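RNA polymerase ECF-subfamily sigma factor (Streptomyces venezuelae, PDB 6DXO) directs RNA polymerase to specific promoters as an ECF sigma factor of aerial mycelium formation, and is probably held inactive by an anti-sigma factor until released. Local coordinates at residues Asp24-Tyr27 with Arg28-Tyr32; Val70-Ala73 with Arg74-Ala78. One frame throughout, in Å; residues are numbered along the deposited sequence.

Interaction 1: residues Asp24-Tyr27 with Arg28-Tyr32; sequences DTVY and RYIYY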
ATOM      1  N   ASP A  24       3.140   0.670   3.192  1.00 17.68           N
ATOM      2  CA  ASP A  24       3.815   1.920   3.583  1.00 20.54           C
ATOM      3  C   ASP A  24       5.323   1.819   3.357  1.00 18.59           C
ATOM      4  O   ASP A  24       5.983   2.787   2.974  1.00 16.85           O
ATOM      5  CB  ASP A  24       3.534   2.277   5.043  1.00 21.55           C
ATOM      6  CG  ASP A  24       2.117   2.807   5.264  1.00 34.50           C
ATOM      7  OD1 ASP A  24       1.542   3.437   4.346  1.00 40.33           O
ATOM      8  OD2 ASP A  24       1.587   2.614   6.374  1.00 40.44           O
ATOM      9  N   THR A  25       5.877   0.635   3.592  1.00 15.02           N
ATOM     10  CA  THR A  25       7.306   0.438   3.356  1.00 13.26           C
ATOM     11  C   THR A  25       7.652   0.546   1.877  1.00 14.51           C
ATOM     12  O   THR A  25       8.665   1.165   1.528  1.00 18.25           O
ATOM     13  CB  THR A  25       7.800  -0.921   3.924  1.00 20.94           C
ATOM     14  OG1 THR A  25       7.490  -1.001   5.328  1.00 28.59           O
ATOM     15  CG2 THR A  25       9.296  -1.033   3.747  1.00 24.48           C
ATOM     16  N   VAL A  26       6.840  -0.066   1.008  1.00 13.05           N
ATOM     17  CA  VAL A  26       7.054   0.027  -0.439  1.00 14.09           C
ATOM     18  C   VAL A  26       6.951   1.489  -0.849  1.00 17.17           C
ATOM     19  O   VAL A  26       7.804   2.022  -1.564  1.00 14.24           O
ATOM     20  CB  VAL A  26       6.058  -0.845  -1.241  1.00 13.94           C
ATOM     21  CG1 VAL A  26       6.046  -0.478  -2.724  1.00 15.66           C
ATOM     22  CG2 VAL A  26       6.395  -2.342  -1.070  1.00 14.43           C
ATOM     23  N   TYR A  27       5.910   2.144  -0.358  1.00 12.24           N
ATOM     24  CA  TYR A  27       5.680   3.554  -0.718  1.00 11.90           C
ATOM     25  C   TYR A  27       6.865   4.420  -0.327  1.00 14.92           C
ATOM     26  O   TYR A  27       7.323   5.263  -1.115  1.00 16.51           O
ATOM     27  CB  TYR A  27       4.410   4.019  -0.030  1.00 13.04           C
ATOM     28  CG  TYR A  27       4.075   5.480  -0.197  1.00 13.07           C
ATOM     29  CD1 TYR A  27       3.574   5.964  -1.393  1.00 14.18           C
ATOM     30  CD2 TYR A  27       4.224   6.352   0.866  1.00 15.14           C
ATOM     31  CE1 TYR A  27       3.226   7.349  -1.528  1.00 16.19           C
ATOM     32  CE2 TYR A  27       3.878   7.699   0.756  1.00 16.99           C
ATOM     33  CZ  TYR A  27       3.391   8.183  -0.438  1.00 16.22           C
ATOM     34  OH  TYR A  27       3.063   9.516  -0.522  1.00 21.82           O
ATOM     35  N   ARG A  28       7.371   4.220   0.879  1.00 17.17           N
ATOM     36  CA  ARG A  28       8.506   5.002   1.367  1.00 20.41           C
ATOM     37  C   ARG A  28       9.781   4.737   0.589  1.00 21.21           C
ATOM     38  O   ARG A  28      10.544   5.657   0.344  1.00 18.68           O
ATOM     39  CB  ARG A  28       8.721   4.806   2.865  1.00 17.06           C
ATOM     40  CG  ARG A  28       7.585   5.405   3.701  1.00 17.97           C
ATOM     41  CD  ARG A  28       7.979   5.458   5.155  1.00 27.05           C
ATOM     42  NE  ARG A  28       7.770   4.187   5.831  1.00 34.63           N
ATOM     43  CZ  ARG A  28       6.676   3.899   6.531  1.00 39.85           C
ATOM     44  NH1 ARG A  28       5.707   4.793   6.641  1.00 37.44           N
ATOM     45  NH2 ARG A  28       6.554   2.720   7.122  1.00 46.07           N
ATOM     46  N   TYR A  29       9.997   3.491   0.167  1.00 11.45           N
ATOM     47  CA  TYR A  29      11.155   3.220  -0.680  1.00 15.48           C
ATOM     48  C   TYR A  29      11.059   4.006  -2.001  1.00 22.04           C
ATOM     49  O   TYR A  29      12.037   4.632  -2.466  1.00 19.05           O
ATOM     50  CB  TYR A  29      11.280   1.715  -0.934  1.00 16.00           C
ATOM     51  CG  TYR A  29      12.312   1.408  -2.010  1.00 21.15           C
ATOM     52  CD1 TYR A  29      13.675   1.412  -1.713  1.00 18.95           C
ATOM     53  CD2 TYR A  29      11.919   1.170  -3.327  1.00 23.09           C
ATOM     54  CE1 TYR A  29      14.634   1.133  -2.709  1.00 16.51           C
ATOM     55  CE2 TYR A  29      12.871   0.902  -4.322  1.00 23.61           C
ATOM     56  CZ  TYR A  29      14.214   0.902  -4.004  1.00 18.98           C
ATOM     57  OH  TYR A  29      15.149   0.661  -4.997  1.00 24.06           O
ATOM     58  N   ILE A  30       9.868   3.996  -2.587  1.00 15.15           N
ATOM     59  CA  ILE A  30       9.613   4.631  -3.876  1.00 16.37           C
ATOM     60  C   ILE A  30       9.608   6.171  -3.771  1.00 17.14           C
ATOM     61  O   ILE A  30      10.123   6.861  -4.653  1.00 21.88           O
ATOM     62  CB  ILE A  30       8.276   4.125  -4.489  1.00 13.76           C
ATOM     63  CG1 ILE A  30       8.361   2.624  -4.822  1.00 16.12           C
ATOM     64  CG2 ILE A  30       7.898   4.891  -5.744  1.00 15.37           C
ATOM     65  CD1 ILE A  30       7.064   2.051  -5.412  1.00 15.43           C
ATOM     66  N   TYR A  31       9.047   6.677  -2.674  1.00 14.67           N
ATOM     67  CA  TYR A  31       8.725   8.101  -2.497  1.00 17.26           C
ATOM     68  C   TYR A  31       9.901   9.013  -2.833  1.00 19.38           C
ATOM     69  O   TYR A  31       9.739  10.058  -3.473  1.00 22.74           O
ATOM     70  CB  TYR A  31       8.344   8.334  -1.030  1.00 22.45           C
ATOM     71  CG  TYR A  31       7.774   9.699  -0.716  1.00 19.46           C
ATOM     72  CD1 TYR A  31       6.432   9.954  -0.902  1.00 24.70           C
ATOM     73  CD2 TYR A  31       8.573  10.725  -0.204  1.00 21.12           C
ATOM     74  CE1 TYR A  31       5.882  11.201  -0.606  1.00 29.94           C
ATOM     75  CE2 TYR A  31       8.023  11.984   0.089  1.00 19.53           C
ATOM     76  CZ  TYR A  31       6.683  12.207  -0.111  1.00 28.49           C
ATOM     77  OH  TYR A  31       6.121  13.446   0.176  1.00 26.23           O
ATOM     78  N   TYR A  32      11.079   8.611  -2.370  1.00 17.59           N
ATOM     79  CA  TYR A  32      12.248   9.476  -2.427  1.00 22.67           C
ATOM     80  C   TYR A  32      12.985   9.309  -3.748  1.00 22.74           C
ATOM     81  O   TYR A  32      13.985   9.995  -3.994  1.00 29.32           O
ATOM     82  CB  TYR A  32      13.174   9.210  -1.225  1.00 23.54           C
ATOM     83  CG  TYR A  32      12.554   9.497   0.143  1.00 18.97           C
ATOM     84  CD1 TYR A  32      12.706  10.732   0.758  1.00 19.60           C
ATOM     85  CD2 TYR A  32      11.841   8.511   0.826  1.00 17.73           C
ATOM     86  CE1 TYR A  32      12.146  10.984   2.029  1.00 18.59           C
ATOM     87  CE2 TYR A  32      11.280   8.756   2.072  1.00 20.29           C
ATOM     88  CZ  TYR A  32      11.446   9.977   2.670  1.00 19.95           C
ATOM     89  OH  TYR A  32      10.880  10.197   3.914  1.00 24.31           O
TER
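Arg-28 folds back over Asp-24 along the alpha-helix 12-31 of sigma-70 region 2, Arg-28 N bonding to Asp-24 O at 2.9 Å. A bend at chi3 (-83°) lays the guanidinium over the backbone, with Asp-24 O and Thr-25 N beneath one face and Asp-24 CB 3.7 Å from Arg-28 NH1. The opposite charges probably attract weakly without pairing, Asp-24 OD2 lying 4.7 Å from Arg-28 NH1; both residues turn to the partner chain, Asp-24 OD1 in a salt bridge with its Lys-63 and Arg-28 NH1 bonded to its Pro-56 O. With the side chain cut back to an alanine here, that Pro-56 carbonyl would probably lose its donor and the backbone around Asp-24 its cover. Tyr-29 bonds through its backbone N to Thr-25 O, its ring leaning on helix 65-79. Ile-30, aliphatic and buried, lies side by side with Val-26, CD1 to CG1 at 3.8 Å, and packs on Leu-43 and Thr-44 of the probable polymerase core-binding motif. Tyr-31 sets its ring beside that of Tyr-27, planes at 58°. Both have CG anti to the backbone N, which points the rings the same way and brings Tyr-27 OH to the neighbouring ring's edge, 3.3 Å from Tyr-31 CE1.

Interaction 2: residues Val70-Ala73 with Arg74-Ala78; sequences VTIA and RNLVA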
ATOM      1  N   VAL A  70      10.383  -4.998  -2.560  1.00 18.94           N
ATOM      2  CA  VAL A  70      11.363  -3.933  -2.725  1.00 21.62           C
ATOM      3  C   VAL A  70      12.126  -4.067  -4.043  1.00 21.05           C
ATOM      4  O   VAL A  70      12.361  -3.080  -4.760  1.00 17.82           O
ATOM      5  CB  VAL A  70      12.309  -3.861  -1.512  1.00 26.22           C
ATOM      6  CG1 VAL A  70      13.478  -2.948  -1.812  1.00 34.26           C
ATOM      7  CG2 VAL A  70      11.536  -3.366  -0.274  1.00 32.40           C
ATOM      8  N   THR A  71      12.480  -5.297  -4.388  1.00 17.82           N
ATOM      9  CA  THR A  71      13.202  -5.522  -5.626  1.00 18.23           C
ATOM     10  C   THR A  71      12.320  -5.280  -6.845  1.00 19.75           C
ATOM     11  O   THR A  71      12.788  -4.771  -7.847  1.00 21.38           O
ATOM     12  CB  THR A  71      13.883  -6.922  -5.648  1.00 16.62           C
ATOM     13  OG1 THR A  71      12.901  -7.950  -5.461  1.00 27.51           O
ATOM     14  CG2 THR A  71      14.883  -7.026  -4.522  1.00 23.94           C
ATOM     15  N   ILE A  72      11.028  -5.604  -6.742  1.00 17.81           N
ATOM     16  CA  ILE A  72      10.080  -5.272  -7.799  1.00 20.26           C
ATOM     17  C   ILE A  72       9.916  -3.770  -7.991  1.00 20.90           C
ATOM     18  O   ILE A  72       9.879  -3.286  -9.118  1.00 23.39           O
ATOM     19  CB  ILE A  72       8.691  -5.915  -7.543  1.00 20.77           C
ATOM     20  CG1 ILE A  72       8.755  -7.425  -7.779  1.00 24.16           C
ATOM     21  CG2 ILE A  72       7.616  -5.271  -8.429  1.00 18.00           C
ATOM     22  CD1 ILE A  72       7.574  -8.172  -7.181  1.00 23.49           C
ATOM     23  N   ALA A  73       9.803  -3.031  -6.883  1.00 15.76           N
ATOM     24  CA  ALA A  73       9.626  -1.591  -6.960  1.00 18.52           C
ATOM     25  C   ALA A  73      10.883  -0.983  -7.562  1.00 19.46           C
ATOM     26  O   ALA A  73      10.804  -0.078  -8.376  1.00 19.44           O
ATOM     27  CB  ALA A  73       9.336  -0.981  -5.576  1.00 15.26           C
ATOM     28  N   ARG A  74      12.035  -1.493  -7.147  1.00 19.50           N
ATOM     29  CA  ARG A  74      13.311  -1.055  -7.727  1.00 21.13           C
ATOM     30  C   ARG A  74      13.323  -1.199  -9.262  1.00 21.17           C
ATOM     31  O   ARG A  74      13.721  -0.268  -9.972  1.00 26.34           O
ATOM     32  CB  ARG A  74      14.491  -1.793  -7.099  1.00 20.76           C
ATOM     33  CG  ARG A  74      15.851  -1.263  -7.601  1.00 25.82           C
ATOM     34  CD  ARG A  74      17.001  -1.939  -6.907  1.00 23.95           C
ATOM     35  NE  ARG A  74      16.960  -3.389  -7.041  1.00 24.12           N
ATOM     36  CZ  ARG A  74      17.644  -4.214  -6.260  1.00 22.97           C
ATOM     37  NH1 ARG A  74      18.411  -3.719  -5.293  1.00 26.59           N
ATOM     38  NH2 ARG A  74      17.554  -5.529  -6.436  1.00 24.32           N
ATOM     39  N   ASN A  75      12.838  -2.336  -9.747  1.00 22.55           N
ATOM     40  CA  ASN A  75      12.723  -2.619 -11.184  1.00 29.37           C
ATOM     41  C   ASN A  75      11.777  -1.617 -11.861  1.00 31.76           C
ATOM     42  O   ASN A  75      12.067  -1.112 -12.943  1.00 28.86           O
ATOM     43  CB  ASN A  75      12.215  -4.062 -11.456  1.00 29.38           C
ATOM     44  CG  ASN A  75      13.245  -5.172 -11.128  1.00 35.78           C
ATOM     45  OD1 ASN A  75      14.453  -4.996 -11.245  1.00 31.60           O
ATOM     46  ND2 ASN A  75      12.734  -6.342 -10.745  1.00 30.78           N
ATOM     47  N   LEU A  76      10.643  -1.329 -11.220  1.00 24.30           N
ATOM     48  CA  LEU A  76       9.659  -0.380 -11.754  1.00 22.95           C
ATOM     49  C   LEU A  76      10.147   1.061 -11.809  1.00 26.40           C
ATOM     50  O   LEU A  76       9.860   1.781 -12.753  1.00 30.78           O
ATOM     51  CB  LEU A  76       8.362  -0.422 -10.930  1.00 22.66           C
ATOM     52  CG  LEU A  76       7.447  -1.621 -11.141  1.00 30.26           C
ATOM     53  CD1 LEU A  76       6.392  -1.655 -10.056  1.00 26.58           C
ATOM     54  CD2 LEU A  76       6.792  -1.556 -12.508  1.00 37.21           C
ATOM     55  N   VAL A  77      10.864   1.492 -10.782  1.00 24.84           N
ATOM     56  CA  VAL A  77      11.413   2.834 -10.775  1.00 27.37           C
ATOM     57  C   VAL A  77      12.465   2.947 -11.883  1.00 29.35           C
ATOM     58  O   VAL A  77      12.510   3.947 -12.588  1.00 35.65           O
ATOM     59  CB  VAL A  77      11.994   3.203  -9.397  1.00 32.40           C
ATOM     60  CG1 VAL A  77      12.885   4.440  -9.498  1.00 34.25           C
ATOM     61  CG2 VAL A  77      10.843   3.439  -8.384  1.00 22.96           C
ATOM     62  N   ALA A  78      13.279   1.906 -12.041  1.00 35.63           N
ATOM     63  CA  ALA A  78      14.316   1.879 -13.078  1.00 35.84           C
ATOM     64  C   ALA A  78      13.691   1.941 -14.463  1.00 40.94           C
ATOM     65  O   ALA A  78      14.104   2.736 -15.310  1.00 48.95           O
ATOM     66  CB  ALA A  78      15.163   0.622 -12.945  1.00 34.57           C
TER
HETATM   67  O   HOH W   1      15.366  -5.023  -8.661  1.00 30.39           O
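With CG opposite the backbone N (chi1 -175°) and a turn at chi3 (56°), Arg-74 swings its guanidinium back toward Thr-71, while Asn-75, with CG beside its own backbone N (chi1 -71°), sets its amide beside the Thr-71 carbonyl. These are successive turns of alpha-helix 65-79 in sigma-70 region 2, on a face where polar side chains suit the solvent. One water joins the three residues: it lies in the guanidinium plane, accepts from Arg-74 NE at 2.8 Å, donates to Thr-71 O at 2.7 Å and gives a weak bond to Asn-75 OD1. Thr-71 O is therefore gripped twice, since Asn-75 N also bonds to it at 3.1 Å. The methyl of Thr-71 meets the arginine obliquely, CG2 3.6 Å from Arg-74 NH2, while OG1 turns back along the helix to the carbonyls of Trp-68 and Ala-67. On the side facing the other helices, apolar Ile-72 and Leu-76 run side by side, Leu-76 reaching on to Thr-47 and Arg-50 of helix 37-53. Ala-73 is small enough to sit where helices 12-31 and 37-53 both press close. Its O accepts from Val-77 N at 2.9 Å and has Val-77 CG2 3.5 Å away.

How the interactions relate
Both interactions join successive turns of one helix in region 2, on neighbouring helices that pack against each other, their centres about 11 Å apart. They meet along a seam buried at Ile-30 and Ala-73 and more open at Tyr-29 and Arg-74: Ile-30 CD1 of interaction 1 lies 3.8 Å from Ala-73 CB of interaction 2, and Tyr-29 OH packs 3.3 Å from Arg-74 CB. Helix 37-53 is shared too, receiving Tyr-27 and Ile-30 from interaction 1 and Ala-73 and Leu-76 from interaction 2. Away from this seam they diverge. The charged side of 24-32 faces the partner chain, which supplies its polar mates; no other chain of the assembly touches 70-78, whose arginine reaches a backbone carbonyl of its own helix through a water.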